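Local coordinates for protein thermostable carboxypeptidase 1 (Pyrococcus furiosus, PDB 1KA2) that removes amino acids one at a time from the C-terminus of peptides with broad specificity, as a cobalt-dependent metallopeptidase of the M32 family working as a homodimer, at residues R98-P101 / P102-R106; I417-F420 / P421-I425; F444-K447 / V448-E452. One frame throughout, in Å; residues are numbered along the deposited sequence.

Overall arrangement
The three contacts follow one another along a largely helical chain, each joining neighbouring residues at a helix end. Contact 1 lies in the turn between helix 81-99 and helix 102-124, at the surface. Contact 2 starts helix 421-440 close to the middle of the chain. Contact 3 covers the short helix 444-450, next after helix 421-440, and the turn after it. Between centres, contacts 1 and 2 are about 24 Å apart, contacts 2 and 3 about 31 Å, and contacts 1 and 3 about 51 Å, on opposite sides of the chain's centre. Contact 2 alone lies beside the metal site, the side chain of Tyr-423 about 6 Å from the bound magnesium ion; contacts 1 and 3 lie far from it.

Contact 1: R98-P101 / P102-R106; sequences RAFP and PEFIR
Pro-101 O is the acceptor around which this turn is built. Ile-105 N donates to Pro-101 O at 3.0 Å, nearly straight at the hydrogen (163°) and almost in line with the carbonyl. Phe-104 N also reaches Pro-101 O, at 2.7 Å, but its N-H is bent away and this second bond is weak. Glu-103 N lies close to the same oxygen at too poor an angle to count. One residue beyond Ile-105 the regular helical pattern is already running, Arg-106 N donating to Pro-102 O. Pro-101 holds the N-cap position of helix 102-124 and serves it through its carbonyl, with a second proline in the first turn, where a missing N-H costs no helical bond; the link from helix 81-99 is short. Beside this turn the rings of Phe-100 and Phe-104 form a T-shaped pair with centroids 5.2 Å apart and planes at 82°. The edge of Phe-104 is turned to the face of Phe-100, CE2 standing 4.0 Å above the plane of that ring, over its centre. With CG of Phe-104 anti to the backbone N (chi1 -175°), that ring swings back toward the preceding loop; Ile-105 CG1 meets Phe-100 CB at 3.6 Å, near the ring plane at its edge. On the exposed side, Arg-106 and Glu-103 form a salt bridge, NE to OE1 and a weak bond NH2 to OE2; both distances, 2.5 Å, are unusually short and their detail doubtful. Helix 132-149 covers the aromatic side, with Tyr-148 against Phe-104 and Leu-149 against Phe-100.

Contact 2: I417-F420 / P421-I425; sequences IGYF and PTYTI
The start of helix 421-440 brings Tyr-423 up beside the metal site of this HEXXH peptidase, its side chain about 4 Å from that of the metal ligand Glu-299. Tyr-419 O accepts two hydrogen bonds from Thr-422, one from OG1 at 2.8 Å and one from the backbone N at 3.1 Å, so a single threonine grips the carbonyl with both side chain and main chain. A chi1 of 57° sets OG1 between its own N and carbonyl carbon, on the side of that acceptor. Phe-420 O takes Tyr-423 N at 3.0 Å. The two tyrosines meet obliquely, planes at 54°: CE1 of Tyr-423 comes to the edge of the Tyr-419 ring, 3.4 Å from CE2. Phe-420 CD2 lies 4.0 Å from Tyr-423 CE1, so that this one carbon touches both rings. Gly-418 has phi 99°, where a CB would be jammed against the carbonyl O of Ile-417; its N bonds to Glu-370 OE1. Arg-351 makes a cation-pi contact with Tyr-423, and His-411 stacks on Phe-420. Helix 295-309 carries Leu-295 against Tyr-419 and Thr-422, helix 359-375 places Tyr-359 against Tyr-423, and helix 169-192 puts Val-172 against Pro-421.

Contact 3: F444-K447 / V448-E452; sequences FEEK and VAKAE
Main-chain hydrogen bonds tie Phe-444 to Val-448 and Glu-445 to Ala-449. Val-448 N to Phe-444 O and Ala-449 N to Glu-445 O are both 3.1 Å, the latter nearly straight at 171°. The pattern then falters: Lys-450 N makes only weak bonds, to Glu-446 O and to Lys-447 O. Glu-452 N restores a firm one, reaching back to Lys-447 O at 2.8 Å, and Ala-451 N bonds to Val-448 O. With Ala-451 at positive phi (72°), this is a Schellman motif, which closes the short helix 444-450 and turns the chain toward helix 454-465. Among charged side chains, Glu-446 and Lys-450 run alongside each other in the same direction, one turn apart on the exposed side. Both are extended, and NZ of Lys-450 forms a salt bridge with OE1 of Glu-446 at 3.2 Å, on the anti side of the carboxylate. Lys-447 crosses Glu-452 at about a right angle; NZ of Lys-447 is 3.9 Å from OE1 of Glu-452, a long ion pair, and its stronger partner is Asp-443. The bend at the last torsion of Lys-447 (chi4 -56°) turns the ammonium aside from an otherwise extended chain. The Glu-445 carboxylate belongs to another network: OE1 has a salt bridge to Lys-438 and a hydrogen bond with Tyr-434 OH. The apolar part is small: CG2 of Val-448 lies over one face of the Phe-444 ring, 4.2 Å from CE2. Phe-444 is buried against Ile-437 of helix 421-440, Ile-456 of helix 454-465 and Phe-304 of helix 295-309, while Val-448 also touches Ile-309.

Contact 1: R98-P101 / P102-R106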
loop_
_atom_site.group_PDB
_atom_site.type_symbol
_atom_site.label_atom_id
_atom_site.label_comp_id
_atom_site.label_asym_id
_atom_site.label_seq_id
_atom_site.Cartn_x
_atom_site.Cartn_y
_atom_site.Cartn_z
ATOM N N ARG A 98 2.547 -26.331 11.477
ATOM C CA ARG A 98 3.616 -27.188 11.985
ATOM C C ARG A 98 3.706 -28.573 11.346
ATOM O O ARG A 98 4.488 -29.410 11.791
ATOM C CB ARG A 98 3.519 -27.331 13.507
ATOM C CG ARG A 98 2.209 -27.881 14.027
ATOM C CD ARG A 98 2.252 -27.982 15.549
ATOM N NE ARG A 98 0.931 -28.215 16.131
ATOM C CZ ARG A 98 0.711 -28.408 17.430
ATOM N NH1 ARG A 98 1.731 -28.399 18.282
ATOM N NH2 ARG A 98 -0.528 -28.593 17.881
ATOM N N ALA A 99 2.915 -28.808 10.301
ATOM C CA ALA A 99 2.925 -30.092 9.605
ATOM C C ALA A 99 4.167 -30.191 8.726
ATOM O O ALA A 99 4.738 -31.273 8.551
ATOM C CB ALA A 99 1.669 -30.232 8.749
ATOM N N PHE A 100 4.583 -29.046 8.188
ATOM C CA PHE A 100 5.743 -28.976 7.305
ATOM C C PHE A 100 7.060 -28.642 7.997
ATOM O O PHE A 100 7.186 -27.613 8.661
ATOM C CB PHE A 100 5.514 -27.930 6.208
ATOM C CG PHE A 100 4.386 -28.253 5.258
ATOM C CD1 PHE A 100 3.995 -27.321 4.297
ATOM C CD2 PHE A 100 3.715 -29.471 5.322
ATOM C CE1 PHE A 100 2.953 -27.598 3.416
ATOM C CE2 PHE A 100 2.675 -29.755 4.449
ATOM C CZ PHE A 100 2.290 -28.822 3.494
ATOM N N PRO A 101 8.067 -29.509 7.842
ATOM C CA PRO A 101 9.371 -29.257 8.461
ATOM C C PRO A 101 9.939 -27.989 7.818
ATOM O O PRO A 101 9.771 -27.776 6.618
ATOM C CB PRO A 101 10.182 -30.492 8.075
ATOM C CG PRO A 101 9.140 -31.552 7.918
ATOM C CD PRO A 101 8.032 -30.834 7.203
ATOM N N PRO A 102 10.605 -27.128 8.604
ATOM C CA PRO A 102 11.166 -25.905 8.027
ATOM C C PRO A 102 11.996 -26.179 6.768
ATOM O O PRO A 102 12.066 -25.344 5.869
ATOM C CB PRO A 102 11.996 -25.318 9.177
ATOM C CG PRO A 102 12.290 -26.505 10.053
ATOM C CD PRO A 102 10.980 -27.256 10.019
ATOM N N GLU A 103 12.621 -27.348 6.695
ATOM C CA GLU A 103 13.401 -27.656 5.509
ATOM C C GLU A 103 12.495 -27.879 4.309
ATOM O O GLU A 103 12.824 -27.474 3.190
ATOM C CB GLU A 103 14.284 -28.889 5.721
ATOM C CG GLU A 103 15.675 -28.537 6.218
ATOM C CD GLU A 103 16.336 -27.435 5.389
ATOM O OE1 GLU A 103 15.688 -26.890 4.468
ATOM O OE2 GLU A 103 17.508 -27.103 5.663
ATOM N N PHE A 104 11.352 -28.512 4.553
ATOM C CA PHE A 104 10.399 -28.795 3.497
ATOM C C PHE A 104 9.785 -27.504 2.967
ATOM O O PHE A 104 9.628 -27.333 1.755
ATOM C CB PHE A 104 9.305 -29.715 4.016
ATOM C CG PHE A 104 8.339 -30.161 2.957
ATOM C CD1 PHE A 104 8.766 -30.950 1.895
ATOM C CD2 PHE A 104 6.994 -29.814 3.035
ATOM C CE1 PHE A 104 7.874 -31.390 0.932
ATOM C CE2 PHE A 104 6.095 -30.249 2.077
ATOM C CZ PHE A 104 6.536 -31.041 1.022
ATOM N N ILE A 105 9.430 -26.602 3.879
ATOM C CA ILE A 105 8.865 -25.320 3.490
ATOM C C ILE A 105 9.872 -24.629 2.581
ATOM O O ILE A 105 9.501 -23.940 1.636
ATOM C CB ILE A 105 8.585 -24.423 4.719
ATOM C CG1 ILE A 105 7.368 -24.961 5.473
ATOM C CG2 ILE A 105 8.362 -22.981 4.280
ATOM C CD1 ILE A 105 6.933 -24.089 6.629
ATOM N N ARG A 106 11.152 -24.832 2.868
ATOM C CA ARG A 106 12.217 -24.235 2.076
ATOM C C ARG A 106 12.244 -24.865 0.687
ATOM O O ARG A 106 12.200 -24.163 -0.327
ATOM C CB ARG A 106 13.562 -24.449 2.769
ATOM C CG ARG A 106 14.716 -23.731 2.117
ATOM C CD ARG A 106 15.657 -24.708 1.460
ATOM N NE ARG A 106 16.344 -25.582 2.406
ATOM C CZ ARG A 106 17.667 -25.705 2.466
ATOM N NH1 ARG A 106 18.432 -24.997 1.645
ATOM N NH2 ARG A 106 18.221 -26.565 3.308
#

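Contact 2: I417-F420 / P421-I425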
loop_
_atom_site.group_PDB
_atom_site.type_symbol
_atom_site.label_atom_id
_atom_site.label_comp_id
_atom_site.label_asym_id
_atom_site.label_seq_id
_atom_site.Cartn_x
_atom_site.Cartn_y
_atom_site.Cartn_z
ATOM N N ILE A 417 -1.917 -27.939 -5.840
ATOM C CA ILE A 417 -2.525 -29.206 -6.242
ATOM C C ILE A 417 -3.654 -29.485 -5.226
ATOM O O ILE A 417 -3.400 -29.548 -4.018
ATOM C CB ILE A 417 -1.484 -30.337 -6.174
ATOM C CG1 ILE A 417 -0.337 -30.031 -7.141
ATOM C CG2 ILE A 417 -2.149 -31.665 -6.468
ATOM C CD1 ILE A 417 -0.702 -30.149 -8.562
ATOM N N GLY A 418 -4.884 -29.689 -5.701
ATOM C CA GLY A 418 -6.000 -29.930 -4.792
ATOM C C GLY A 418 -6.782 -28.631 -4.609
ATOM O O GLY A 418 -7.661 -28.520 -3.742
ATOM N N TYR A 419 -6.466 -27.651 -5.453
ATOM C CA TYR A 419 -7.092 -26.330 -5.425
ATOM C C TYR A 419 -8.249 -26.173 -6.431
ATOM O O TYR A 419 -9.318 -25.663 -6.090
ATOM C CB TYR A 419 -6.005 -25.271 -5.705
ATOM C CG TYR A 419 -6.468 -23.836 -5.655
ATOM C CD1 TYR A 419 -6.011 -22.969 -4.653
ATOM C CD2 TYR A 419 -7.306 -23.327 -6.638
ATOM C CE1 TYR A 419 -6.374 -21.632 -4.654
ATOM C CE2 TYR A 419 -7.678 -22.005 -6.641
ATOM C CZ TYR A 419 -7.209 -21.165 -5.656
ATOM O OH TYR A 419 -7.573 -19.852 -5.701
ATOM N N PHE A 420 -8.023 -26.595 -7.670
ATOM C CA PHE A 420 -9.037 -26.486 -8.716
ATOM C C PHE A 420 -10.496 -26.818 -8.356
ATOM O O PHE A 420 -11.401 -26.077 -8.723
ATOM C CB PHE A 420 -8.619 -27.319 -9.937
ATOM C CG PHE A 420 -7.643 -26.621 -10.848
ATOM C CD1 PHE A 420 -6.444 -27.232 -11.204
ATOM C CD2 PHE A 420 -7.911 -25.339 -11.333
ATOM C CE1 PHE A 420 -5.518 -26.583 -12.023
ATOM C CE2 PHE A 420 -6.983 -24.676 -12.164
ATOM C CZ PHE A 420 -5.787 -25.302 -12.506
ATOM N N PRO A 421 -10.750 -27.918 -7.625
ATOM C CA PRO A 421 -12.147 -28.241 -7.294
ATOM C C PRO A 421 -12.974 -27.181 -6.566
ATOM O O PRO A 421 -14.202 -27.171 -6.684
ATOM C CB PRO A 421 -12.036 -29.557 -6.513
ATOM C CG PRO A 421 -10.690 -29.485 -5.923
ATOM C CD PRO A 421 -9.835 -28.908 -7.036
ATOM N N THR A 422 -12.323 -26.290 -5.825
ATOM C CA THR A 422 -13.056 -25.235 -5.131
ATOM C C THR A 422 -13.791 -24.327 -6.117
ATOM O O THR A 422 -14.781 -23.694 -5.747
ATOM C CB THR A 422 -12.125 -24.361 -4.259
ATOM O OG1 THR A 422 -11.090 -23.802 -5.075
ATOM C CG2 THR A 422 -11.509 -25.184 -3.150
ATOM N N TYR A 423 -13.321 -24.247 -7.366
ATOM C CA TYR A 423 -14.011 -23.410 -8.362
ATOM C C TYR A 423 -15.388 -23.995 -8.714
ATOM O O TYR A 423 -16.382 -23.262 -8.809
ATOM C CB TYR A 423 -13.207 -23.279 -9.670
ATOM C CG TYR A 423 -11.958 -22.406 -9.599
ATOM C CD1 TYR A 423 -10.695 -22.976 -9.441
ATOM C CD2 TYR A 423 -12.039 -21.017 -9.747
ATOM C CE1 TYR A 423 -9.547 -22.190 -9.442
ATOM C CE2 TYR A 423 -10.895 -20.226 -9.748
ATOM C CZ TYR A 423 -9.655 -20.821 -9.596
ATOM O OH TYR A 423 -8.519 -20.053 -9.594
ATOM N N THR A 424 -15.438 -25.312 -8.922
ATOM C CA THR A 424 -16.691 -25.985 -9.274
ATOM C C THR A 424 -17.674 -25.842 -8.117
ATOM O O THR A 424 -18.856 -25.599 -8.327
ATOM C CB THR A 424 -16.448 -27.485 -9.594
ATOM O OG1 THR A 424 -15.659 -27.585 -10.785
ATOM C CG2 THR A 424 -17.770 -28.227 -9.796
ATOM N N ILE A 425 -17.166 -25.984 -6.893
ATOM C CA ILE A 425 -17.986 -25.860 -5.689
ATOM C C ILE A 425 -18.704 -24.515 -5.686
ATOM O O ILE A 425 -19.890 -24.431 -5.351
ATOM C CB ILE A 425 -17.139 -25.960 -4.411
ATOM C CG1 ILE A 425 -16.579 -27.378 -4.280
ATOM C CG2 ILE A 425 -17.976 -25.556 -3.197
ATOM C CD1 ILE A 425 -15.756 -27.598 -3.021
#

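Contact 3: F444-K447 / V448-E452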
loop_
_atom_site.group_PDB
_atom_site.type_symbol
_atom_site.label_atom_id
_atom_site.label_comp_id
_atom_site.label_asym_id
_atom_site.label_seq_id
_atom_site.Cartn_x
_atom_site.Cartn_y
_atom_site.Cartn_z
ATOM N N PHE A 444 -37.360 -11.941 -6.905
ATOM C CA PHE A 444 -35.920 -11.798 -7.088
ATOM C C PHE A 444 -35.618 -11.065 -8.393
ATOM O O PHE A 444 -34.978 -10.014 -8.387
ATOM C CB PHE A 444 -35.268 -13.192 -7.104
ATOM C CG PHE A 444 -33.769 -13.170 -7.235
ATOM C CD1 PHE A 444 -32.958 -13.004 -6.112
ATOM C CD2 PHE A 444 -33.166 -13.306 -8.485
ATOM C CE1 PHE A 444 -31.558 -12.976 -6.232
ATOM C CE2 PHE A 444 -31.771 -13.282 -8.625
ATOM C CZ PHE A 444 -30.963 -13.115 -7.495
ATOM N N GLU A 445 -36.100 -11.622 -9.504
ATOM C CA GLU A 445 -35.894 -11.067 -10.850
ATOM C C GLU A 445 -36.351 -9.621 -10.974
ATOM O O GLU A 445 -35.636 -8.774 -11.513
ATOM C CB GLU A 445 -36.657 -11.897 -11.887
ATOM C CG GLU A 445 -36.914 -13.335 -11.460
ATOM C CD GLU A 445 -35.678 -14.190 -11.537
ATOM O OE1 GLU A 445 -35.685 -15.306 -10.976
ATOM O OE2 GLU A 445 -34.699 -13.744 -12.171
ATOM N N GLU A 446 -37.557 -9.352 -10.490
ATOM C CA GLU A 446 -38.121 -8.019 -10.550
ATOM C C GLU A 446 -37.237 -7.018 -9.804
ATOM O O GLU A 446 -37.039 -5.896 -10.265
ATOM C CB GLU A 446 -39.539 -8.043 -9.974
ATOM C CG GLU A 446 -40.235 -6.694 -9.945
ATOM C CD GLU A 446 -41.666 -6.793 -9.445
ATOM O OE1 GLU A 446 -42.242 -5.745 -9.080
ATOM O OE2 GLU A 446 -42.215 -7.919 -9.425
ATOM N N LYS A 447 -36.696 -7.417 -8.656
ATOM C CA LYS A 447 -35.822 -6.523 -7.904
ATOM C C LYS A 447 -34.509 -6.240 -8.652
ATOM O O LYS A 447 -34.000 -5.118 -8.609
ATOM C CB LYS A 447 -35.525 -7.091 -6.515
ATOM C CG LYS A 447 -36.726 -7.061 -5.568
ATOM C CD LYS A 447 -36.338 -7.399 -4.132
ATOM C CE LYS A 447 -37.562 -7.512 -3.231
ATOM N NZ LYS A 447 -38.401 -6.285 -3.256
ATOM N N VAL A 448 -33.965 -7.240 -9.342
ATOM C CA VAL A 448 -32.726 -7.034 -10.094
ATOM C C VAL A 448 -32.940 -6.003 -11.205
ATOM O O VAL A 448 -32.157 -5.060 -11.358
ATOM C CB VAL A 448 -32.218 -8.350 -10.727
ATOM C CG1 VAL A 448 -31.128 -8.058 -11.781
ATOM C CG2 VAL A 448 -31.660 -9.246 -9.641
ATOM N N ALA A 449 -34.009 -6.191 -11.971
ATOM C CA ALA A 449 -34.334 -5.298 -13.073
ATOM C C ALA A 449 -34.538 -3.863 -12.616
ATOM O O ALA A 449 -34.371 -2.936 -13.404
ATOM C CB ALA A 449 -35.583 -5.790 -13.802
ATOM N N LYS A 450 -34.890 -3.675 -11.348
ATOM C CA LYS A 450 -35.111 -2.325 -10.837
ATOM C C LYS A 450 -33.969 -1.779 -9.982
ATOM O O LYS A 450 -34.041 -0.658 -9.480
ATOM C CB LYS A 450 -36.426 -2.279 -10.057
ATOM C CG LYS A 450 -37.647 -2.435 -10.942
ATOM C CD LYS A 450 -38.919 -2.489 -10.122
ATOM C CE LYS A 450 -40.141 -2.679 -11.004
ATOM N NZ LYS A 450 -41.359 -2.902 -10.172
ATOM N N ALA A 451 -32.914 -2.575 -9.832
ATOM C CA ALA A 451 -31.739 -2.194 -9.057
ATOM C C ALA A 451 -31.993 -2.175 -7.551
ATOM O O ALA A 451 -31.329 -1.450 -6.807
ATOM C CB ALA A 451 -31.210 -0.830 -9.526
ATOM N N GLU A 452 -32.956 -2.972 -7.104
ATOM C CA GLU A 452 -33.259 -3.061 -5.679
ATOM C C GLU A 452 -32.506 -4.256 -5.097
ATOM O O GLU A 452 -33.081 -5.333 -4.888
ATOM C CB GLU A 452 -34.760 -3.237 -5.477
ATOM C CG GLU A 452 -35.574 -2.031 -5.915
ATOM C CD GLU A 452 -37.065 -2.302 -5.890
ATOM O OE1 GLU A 452 -37.567 -2.825 -4.869
ATOM O OE2 GLU A 452 -37.735 -1.987 -6.894
#